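Local coordinates for protein alpha-1,2-mannosidase (Bacteroides thetaiotaomicron, PDB 2WW2) that hydrolyses alpha-mannosides as a calcium-dependent, inverting glycoside hydrolase of family GH92, at residues Val147-Gly152 with Asn182-Glu187; Ala590-Asp595 with Tyr643-Gly648. All blocks are in the same frame, centred on the assembly; numbering follows the deposited sequence.

Contact 1 of 2, residues Val147-Gly152 with Asn182-Glu187; sequences VDAYNG and NYFMME
Across the interior of the beta-sandwich of the N-terminal domain, Val147 of strand 143-148 meets Phe184 and Met186 of strand 182-188. The ends of Val147 and Met186 meet head-on, with Val147 CG2 3.5 Å from Met186 SD. The bend of the Met186 chain at chi3 (80°) brings its CE back against the valine, 3.8 Å from Val147 CG1. Val147 CG1, anti to the backbone N (chi1 175°), also lies 4.2 Å from Phe184 CE1, the two side chains running past one another in opposing directions. No hydrogen bond joins the two segments, and Ala149 CA and Phe184 CA stay 9.4 Å apart, as expected of facing sheets rather than paired neighbours; each strand bonds to others, Val147 with Ala217 and Asn182 with Thr169. Replacing Val147 by an alanine removes both methyls and would probably open a gap beside the thioether of Met186, which would lose its closest contact with this strand. Ala149 CB comes to the edge of the Phe184 ring, near its plane, 4.0 Å from Phe184 CZ, and Phe80 stacks on that ring. Asp148 OD1 accepts from Tyr150 N at 2.8 Å in an Asx turn, while Asp148 OD2 forms a salt bridge with Arg96.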
ATOM      1  N   VAL A 147       1.983  10.857  49.353  1.00  6.82           N
ATOM      2  CA  VAL A 147       3.181  11.313  48.690  1.00  7.12           C
ATOM      3  C   VAL A 147       3.971  10.061  48.280  1.00  7.89           C
ATOM      4  O   VAL A 147       4.190   9.159  49.087  1.00  7.34           O
ATOM      5  CB  VAL A 147       4.031  12.204  49.603  1.00  6.81           C
ATOM      6  CG1 VAL A 147       5.324  12.572  48.933  1.00  6.91           C
ATOM      7  CG2 VAL A 147       3.256  13.497  49.996  1.00  7.10           C
ATOM      8  N   ASP A 148       4.360  10.004  47.014  1.00  7.79           N
ATOM      9  CA  ASP A 148       4.993   8.820  46.448  1.00  7.48           C
ATOM     10  C   ASP A 148       6.349   9.294  45.956  1.00  7.96           C
ATOM     11  O   ASP A 148       6.433  10.130  45.055  1.00  7.18           O
ATOM     12  CB  ASP A 148       4.103   8.269  45.319  1.00  7.86           C
ATOM     13  CG  ASP A 148       4.701   7.051  44.618  1.00  8.78           C
ATOM     14  OD1 ASP A 148       5.942   6.977  44.476  1.00  7.61           O
ATOM     15  OD2 ASP A 148       3.914   6.166  44.204  1.00 10.06           O
ATOM     16  N   ALA A 149       7.421   8.794  46.582  1.00  7.09           N
ATOM     17  CA  ALA A 149       8.763   9.264  46.263  1.00  7.19           C
ATOM     18  C   ALA A 149       9.460   8.357  45.248  1.00  7.31           C
ATOM     19  O   ALA A 149      10.669   8.480  45.017  1.00  7.63           O
ATOM     20  CB  ALA A 149       9.618   9.425  47.568  1.00  6.83           C
ATOM     21  N   TYR A 150       8.677   7.461  44.649  1.00  7.25           N
ATOM     22  CA  TYR A 150       9.098   6.586  43.544  1.00  7.55           C
ATOM     23  C   TYR A 150      10.069   5.509  44.029  1.00  8.54           C
ATOM     24  O   TYR A 150      10.396   5.449  45.221  1.00  8.92           O
ATOM     25  CB  TYR A 150       9.747   7.406  42.429  1.00  7.18           C
ATOM     26  CG  TYR A 150       9.077   7.279  41.078  1.00  7.25           C
ATOM     27  CD1 TYR A 150       9.693   6.595  40.033  1.00  7.70           C
ATOM     28  CD2 TYR A 150       7.835   7.853  40.840  1.00  9.07           C
ATOM     29  CE1 TYR A 150       9.093   6.500  38.776  1.00  7.65           C
ATOM     30  CE2 TYR A 150       7.213   7.751  39.583  1.00  9.00           C
ATOM     31  CZ  TYR A 150       7.868   7.081  38.560  1.00  8.92           C
ATOM     32  OH  TYR A 150       7.315   6.992  37.302  1.00  9.85           O
ATOM     33  N   ASN A 151      10.529   4.658  43.117  1.00  9.22           N
ATOM     34  CA  ASN A 151      11.514   3.641  43.491  1.00  9.82           C
ATOM     35  C   ASN A 151      12.927   4.045  43.086  1.00  9.82           C
ATOM     36  O   ASN A 151      13.152   5.182  42.668  1.00  9.38           O
ATOM     37  CB  ASN A 151      11.150   2.256  42.942  1.00 10.78           C
ATOM     38  CG  ASN A 151      11.201   2.193  41.424  1.00 14.21           C
ATOM     39  OD1 ASN A 151      11.135   3.214  40.751  1.00 16.42           O
ATOM     40  ND2 ASN A 151      11.319   0.984  40.880  1.00 16.59           N
ATOM     41  N   GLY A 152      13.886   3.134  43.249  1.00  9.20           N
ATOM     42  CA  GLY A 152      15.293   3.455  42.980  1.00  9.73           C
ATOM     43  C   GLY A 152      16.070   3.998  44.181  1.00  9.99           C
ATOM     44  O   GLY A 152      17.191   4.489  44.027  1.00  9.57           O
ATOM     45  N   ASN A 182      16.782  14.416  43.622  1.00  9.09           N
ATOM     46  CA  ASN A 182      15.943  15.589  43.684  1.00  9.03           C
ATOM     47  C   ASN A 182      15.401  15.708  45.122  1.00  9.03           C
ATOM     48  O   ASN A 182      14.811  14.759  45.651  1.00  8.48           O
ATOM     49  CB  ASN A 182      14.822  15.514  42.623  1.00  8.50           C
ATOM     50  CG  ASN A 182      13.916  16.722  42.646  1.00  9.30           C
ATOM     51  OD1 ASN A 182      14.214  17.781  42.050  1.00 11.26           O
ATOM     52  ND2 ASN A 182      12.793  16.577  43.318  1.00  4.36           N
ATOM     53  N   TYR A 183      15.670  16.847  45.762  1.00  8.51           N
ATOM     54  CA  TYR A 183      15.298  17.062  47.165  1.00  9.04           C
ATOM     55  C   TYR A 183      14.026  17.878  47.169  1.00  9.28           C
ATOM     56  O   TYR A 183      13.996  18.977  46.612  1.00  9.32           O
ATOM     57  CB  TYR A 183      16.419  17.823  47.877  1.00  9.20           C
ATOM     58  CG  TYR A 183      17.757  17.129  47.762  1.00  9.45           C
ATOM     59  CD1 TYR A 183      18.090  16.078  48.613  1.00 10.94           C
ATOM     60  CD2 TYR A 183      18.671  17.487  46.775  1.00 10.79           C
ATOM     61  CE1 TYR A 183      19.327  15.419  48.508  1.00 11.67           C
ATOM     62  CE2 TYR A 183      19.914  16.833  46.663  1.00 11.34           C
ATOM     63  CZ  TYR A 183      20.221  15.806  47.530  1.00 12.55           C
ATOM     64  OH  TYR A 183      21.419  15.149  47.418  1.00 13.01           O
ATOM     65  N   PHE A 184      12.963  17.351  47.769  1.00  9.03           N
ATOM     66  CA  PHE A 184      11.681  18.045  47.705  1.00  9.16           C
ATOM     67  C   PHE A 184      11.138  18.391  49.093  1.00  9.80           C
ATOM     68  O   PHE A 184      11.553  17.817  50.107  1.00  8.74           O
ATOM     69  CB  PHE A 184      10.660  17.242  46.888  1.00  8.71           C
ATOM     70  CG  PHE A 184      10.326  15.886  47.475  1.00  9.43           C
ATOM     71  CD1 PHE A 184       9.367  15.761  48.482  1.00 11.30           C
ATOM     72  CD2 PHE A 184      10.945  14.739  47.002  1.00 10.86           C
ATOM     73  CE1 PHE A 184       9.050  14.506  49.013  1.00 11.69           C
ATOM     74  CE2 PHE A 184      10.644  13.474  47.529  1.00  9.57           C
ATOM     75  CZ  PHE A 184       9.696  13.353  48.533  1.00  9.03           C
ATOM     76  N   MET A 185      10.235  19.370  49.137  1.00 10.30           N
ATOM     77  CA  MET A 185       9.547  19.692  50.382  1.00 11.37           C
ATOM     78  C   MET A 185       8.169  20.205  50.063  1.00 11.10           C
ATOM     79  O   MET A 185       7.926  20.779  48.986  1.00 10.56           O
ATOM     80  CB  MET A 185      10.309  20.713  51.247  1.00 12.29           C
ATOM     81  CG  MET A 185      10.328  22.139  50.733  1.00 14.93           C
ATOM     82  SD  MET A 185      10.791  23.369  52.002  1.00 19.25           S
ATOM     83  CE  MET A 185       9.308  23.529  52.977  1.00 20.50           C
ATOM     84  N   MET A 186       7.264  19.996  51.005  1.00 10.49           N
ATOM     85  CA  MET A 186       5.906  20.472  50.827  1.00 10.47           C
ATOM     86  C   MET A 186       5.275  20.841  52.159  1.00 10.13           C
ATOM     87  O   MET A 186       5.689  20.372  53.224  1.00  9.88           O
ATOM     88  CB  MET A 186       5.066  19.428  50.098  1.00 10.54           C
ATOM     89  CG  MET A 186       4.836  18.176  50.870  1.00 11.35           C
ATOM     90  SD  MET A 186       3.996  16.934  49.866  1.00 16.84           S
ATOM     91  CE  MET A 186       5.391  16.323  48.931  1.00 12.08           C
ATOM     92  N   GLU A 187       4.277  21.701  52.092  1.00  9.35           N
ATOM     93  CA  GLU A 187       3.643  22.182  53.292  1.00  9.50           C
ATOM     94  C   GLU A 187       2.149  22.079  53.078  1.00  9.55           C
ATOM     95  O   GLU A 187       1.687  22.293  51.963  1.00  8.87           O
ATOM     96  CB  GLU A 187       4.046  23.637  53.511  1.00 10.36           C
ATOM     97  CG  GLU A 187       3.412  24.267  54.744  1.00 11.52           C
ATOM     98  CD  GLU A 187       3.628  25.763  54.791  1.00 14.92           C
ATOM     99  OE1 GLU A 187       3.310  26.457  53.805  1.00 17.33           O
ATOM    100  OE2 GLU A 187       4.123  26.245  55.814  1.00 16.89           O
TER

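Contact 2 of 2, residues Ala590-Asp595 with Tyr643-Gly648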
ATOM      1  N   ALA A 590      11.657  20.048   3.310  1.00 11.93           N
ATOM      2  CA  ALA A 590      11.619  19.785   1.862  1.00 11.44           C
ATOM      3  C   ALA A 590      10.587  20.611   1.091  1.00 10.95           C
ATOM      4  O   ALA A 590      10.824  20.994  -0.056  1.00  9.91           O
ATOM      5  CB  ALA A 590      11.447  18.289   1.583  1.00 10.89           C
ATOM      6  N   ILE A 591       9.441  20.895   1.700  1.00 10.79           N
ATOM      7  CA  ILE A 591       8.450  21.719   1.009  1.00 11.66           C
ATOM      8  C   ILE A 591       9.008  23.083   0.604  1.00 11.34           C
ATOM      9  O   ILE A 591       8.569  23.667  -0.391  1.00 11.93           O
ATOM     10  CB  ILE A 591       7.171  21.925   1.838  1.00 12.04           C
ATOM     11  CG1 ILE A 591       6.350  20.650   1.805  1.00 14.23           C
ATOM     12  CG2 ILE A 591       6.331  23.038   1.223  1.00 14.30           C
ATOM     13  CD1 ILE A 591       4.999  20.764   2.548  1.00 15.02           C
ATOM     14  N   TYR A 592      10.000  23.573   1.348  1.00 10.52           N
ATOM     15  CA  TYR A 592      10.559  24.896   1.067  1.00 10.03           C
ATOM     16  C   TYR A 592      11.587  24.860  -0.051  1.00 10.31           C
ATOM     17  O   TYR A 592      12.060  25.916  -0.473  1.00 10.64           O
ATOM     18  CB  TYR A 592      11.195  25.511   2.323  1.00  9.11           C
ATOM     19  CG  TYR A 592      10.159  25.979   3.333  1.00  8.92           C
ATOM     20  CD1 TYR A 592       9.607  27.259   3.245  1.00  8.27           C
ATOM     21  CD2 TYR A 592       9.713  25.133   4.342  1.00  9.63           C
ATOM     22  CE1 TYR A 592       8.644  27.696   4.146  1.00  8.66           C
ATOM     23  CE2 TYR A 592       8.733  25.551   5.253  1.00  8.36           C
ATOM     24  CZ  TYR A 592       8.203  26.838   5.135  1.00  9.87           C
ATOM     25  OH  TYR A 592       7.249  27.277   6.035  1.00  9.47           O
ATOM     26  N   LEU A 593      11.939  23.672  -0.533  1.00 10.06           N
ATOM     27  CA  LEU A 593      13.028  23.569  -1.524  1.00 10.86           C
ATOM     28  C   LEU A 593      12.642  24.178  -2.877  1.00 11.12           C
ATOM     29  O   LEU A 593      13.505  24.573  -3.648  1.00 11.40           O
ATOM     30  CB  LEU A 593      13.516  22.122  -1.673  1.00 10.93           C
ATOM     31  CG  LEU A 593      14.306  21.573  -0.475  1.00 12.22           C
ATOM     32  CD1 LEU A 593      14.578  20.058  -0.618  1.00 11.92           C
ATOM     33  CD2 LEU A 593      15.605  22.317  -0.323  1.00 12.39           C
ATOM     34  N   TYR A 594      11.350  24.263  -3.173  1.00 11.50           N
ATOM     35  CA  TYR A 594      10.941  24.924  -4.414  1.00 11.61           C
ATOM     36  C   TYR A 594      11.431  26.375  -4.476  1.00 11.63           C
ATOM     37  O   TYR A 594      11.575  26.910  -5.567  1.00 12.22           O
ATOM     38  CB  TYR A 594       9.443  24.917  -4.598  1.00 11.54           C
ATOM     39  CG  TYR A 594       8.781  23.552  -4.749  1.00 12.55           C
ATOM     40  CD1 TYR A 594       8.804  22.868  -5.966  1.00 13.52           C
ATOM     41  CD2 TYR A 594       8.066  22.995  -3.700  1.00 12.85           C
ATOM     42  CE1 TYR A 594       8.149  21.649  -6.118  1.00 12.68           C
ATOM     43  CE2 TYR A 594       7.416  21.760  -3.832  1.00 13.87           C
ATOM     44  CZ  TYR A 594       7.463  21.099  -5.039  1.00 15.68           C
ATOM     45  OH  TYR A 594       6.807  19.891  -5.171  1.00 15.26           O
ATOM     46  N   ASP A 595      11.672  26.992  -3.317  1.00 10.98           N
ATOM     47  CA  ASP A 595      12.181  28.380  -3.228  1.00 10.50           C
ATOM     48  C   ASP A 595      13.577  28.529  -3.809  1.00 10.84           C
ATOM     49  O   ASP A 595      14.002  29.643  -4.138  1.00 10.36           O
ATOM     50  CB  ASP A 595      12.274  28.848  -1.771  1.00 10.15           C
ATOM     51  CG  ASP A 595      10.942  29.328  -1.186  1.00 10.46           C
ATOM     52  OD1 ASP A 595       9.969  29.555  -1.928  1.00 10.02           O
ATOM     53  OD2 ASP A 595      10.887  29.519   0.056  1.00 10.19           O
ATOM     54  N   TYR A 643      10.738  29.980   7.175  1.00  9.62           N
ATOM     55  CA  TYR A 643      11.287  28.813   7.860  1.00  9.50           C
ATOM     56  C   TYR A 643      12.797  28.739   7.707  1.00  9.10           C
ATOM     57  O   TYR A 643      13.319  29.027   6.629  1.00  9.89           O
ATOM     58  CB  TYR A 643      10.663  27.540   7.259  1.00  8.99           C
ATOM     59  CG  TYR A 643      11.036  26.267   7.964  1.00  9.00           C
ATOM     60  CD1 TYR A 643      10.327  25.833   9.083  1.00  8.08           C
ATOM     61  CD2 TYR A 643      12.091  25.481   7.510  1.00  9.66           C
ATOM     62  CE1 TYR A 643      10.652  24.640   9.736  1.00  9.71           C
ATOM     63  CE2 TYR A 643      12.428  24.284   8.170  1.00 10.71           C
ATOM     64  CZ  TYR A 643      11.705  23.879   9.275  1.00 11.30           C
ATOM     65  OH  TYR A 643      12.045  22.705   9.930  1.00 12.32           O
ATOM     66  N   PRO A 644      13.505  28.363   8.786  1.00  9.18           N
ATOM     67  CA  PRO A 644      14.974  28.262   8.793  1.00  9.45           C
ATOM     68  C   PRO A 644      15.416  26.948   8.160  1.00 10.00           C
ATOM     69  O   PRO A 644      15.751  25.998   8.866  1.00 10.49           O
ATOM     70  CB  PRO A 644      15.316  28.274  10.296  1.00  9.75           C
ATOM     71  CG  PRO A 644      14.139  27.592  10.930  1.00  8.65           C
ATOM     72  CD  PRO A 644      12.935  28.141  10.128  1.00  9.52           C
ATOM     73  N   VAL A 645      15.421  26.894   6.836  1.00  9.15           N
ATOM     74  CA  VAL A 645      15.859  25.680   6.132  1.00  9.49           C
ATOM     75  C   VAL A 645      17.262  25.213   6.557  1.00  9.36           C
ATOM     76  O   VAL A 645      17.497  24.019   6.753  1.00  9.81           O
ATOM     77  CB  VAL A 645      15.803  25.916   4.613  1.00  9.88           C
ATOM     78  CG1 VAL A 645      16.469  24.750   3.844  1.00  9.65           C
ATOM     79  CG2 VAL A 645      14.330  26.089   4.177  1.00  7.67           C
ATOM     80  N   CYS A 646      18.193  26.154   6.718  1.00  8.87           N
ATOM     81  CA  CYS A 646      19.565  25.787   7.033  1.00  8.84           C
ATOM     82  C   CYS A 646      20.092  26.572   8.230  1.00  8.83           C
ATOM     83  O   CYS A 646      20.721  27.643   8.059  1.00  9.44           O
ATOM     84  CB  CYS A 646      20.469  26.033   5.817  1.00  8.74           C
ATOM     85  SG  CYS A 646      22.153  25.451   6.012  1.00 10.53           S
ATOM     86  N   PRO A 647      19.863  26.049   9.449  1.00  7.94           N
ATOM     87  CA  PRO A 647      20.403  26.759  10.599  1.00  7.51           C
ATOM     88  C   PRO A 647      21.902  26.867  10.432  1.00  7.68           C
ATOM     89  O   PRO A 647      22.550  25.929   9.927  1.00  8.22           O
ATOM     90  CB  PRO A 647      20.021  25.865  11.797  1.00  6.89           C
ATOM     91  CG  PRO A 647      18.698  25.199  11.329  1.00  6.94           C
ATOM     92  CD  PRO A 647      18.988  24.924   9.835  1.00  7.67           C
ATOM     93  N   GLY A 648      22.457  28.000  10.840  1.00  7.57           N
ATOM     94  CA  GLY A 648      23.882  28.248  10.617  1.00  7.12           C
ATOM     95  C   GLY A 648      24.017  29.247   9.486  1.00  7.57           C
ATOM     96  O   GLY A 648      25.034  29.909   9.356  1.00  7.53           O
TER
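A 2.9 Å hydrogen bond from Leu593 N to Ala590 O closes the turn that carries Tyr592, whose ring receives Tyr643 of 643-648. Asp595 N to Tyr592 O, at 3.1 Å, continues the helical winding into a 3-10 segment. Tyr643 presents its CB methylene over one face of the Tyr592 ring, 3.5 Å from the ring centroid and 22° off the normal, which makes a CH-pi contact. The carbon is displaced toward the phenol end and comes within 3.3 Å of Tyr592 CZ. With CG anti to the backbone N (chi1 -174°), the Tyr643 ring is carried past its partner: the two planes lie within 10° of parallel, yet the centroids are 5.1 Å apart and the rings barely overlap. At the base of the same Tyr592 side chain, Val645 CG2 packs 3.7 Å from Tyr592 CB. Between Tyr643 and Val645 the chain makes an inverse gamma turn centred on Pro644, with a weak bond from Val645 N to Tyr643 O, consistent with both side chains facing Tyr592; Pro644 CD sits over a face of the Tyr643 ring. Both tyrosines rest against helix 632-640 of the catalytic domain, Tyr592 OH hydrogen-bonding Ser638 OG and Tyr643 meeting Trp634, while Ile591 touches helix 600-613, Leu593 touches helix 540-551, and the Tyr643 backbone pairs with Ala653 of strand 651-654.

Contact 1 and contact 2 lie on opposite sides of the chain's centre, their own centres 45 Å apart and their nearest atoms about 32 Å apart. Contact 1 closes before contact 2 opens along the chain: contact 1 belongs to the N-terminal family region and joins strands, whereas contact 2 joins two loops of the catalytic region. Both are buried and apolar where the segments meet. Neither supplies a ligand to the bound sodium ions, although Tyr622, Gly624 and Asp627 of one sodium site fall in the chain between 590-595 and 643-648, with Ser19, near the N terminus, also at that site, and His102 and Glu105 of the other come from strand 98-108, in the same N-terminal region as contact 1.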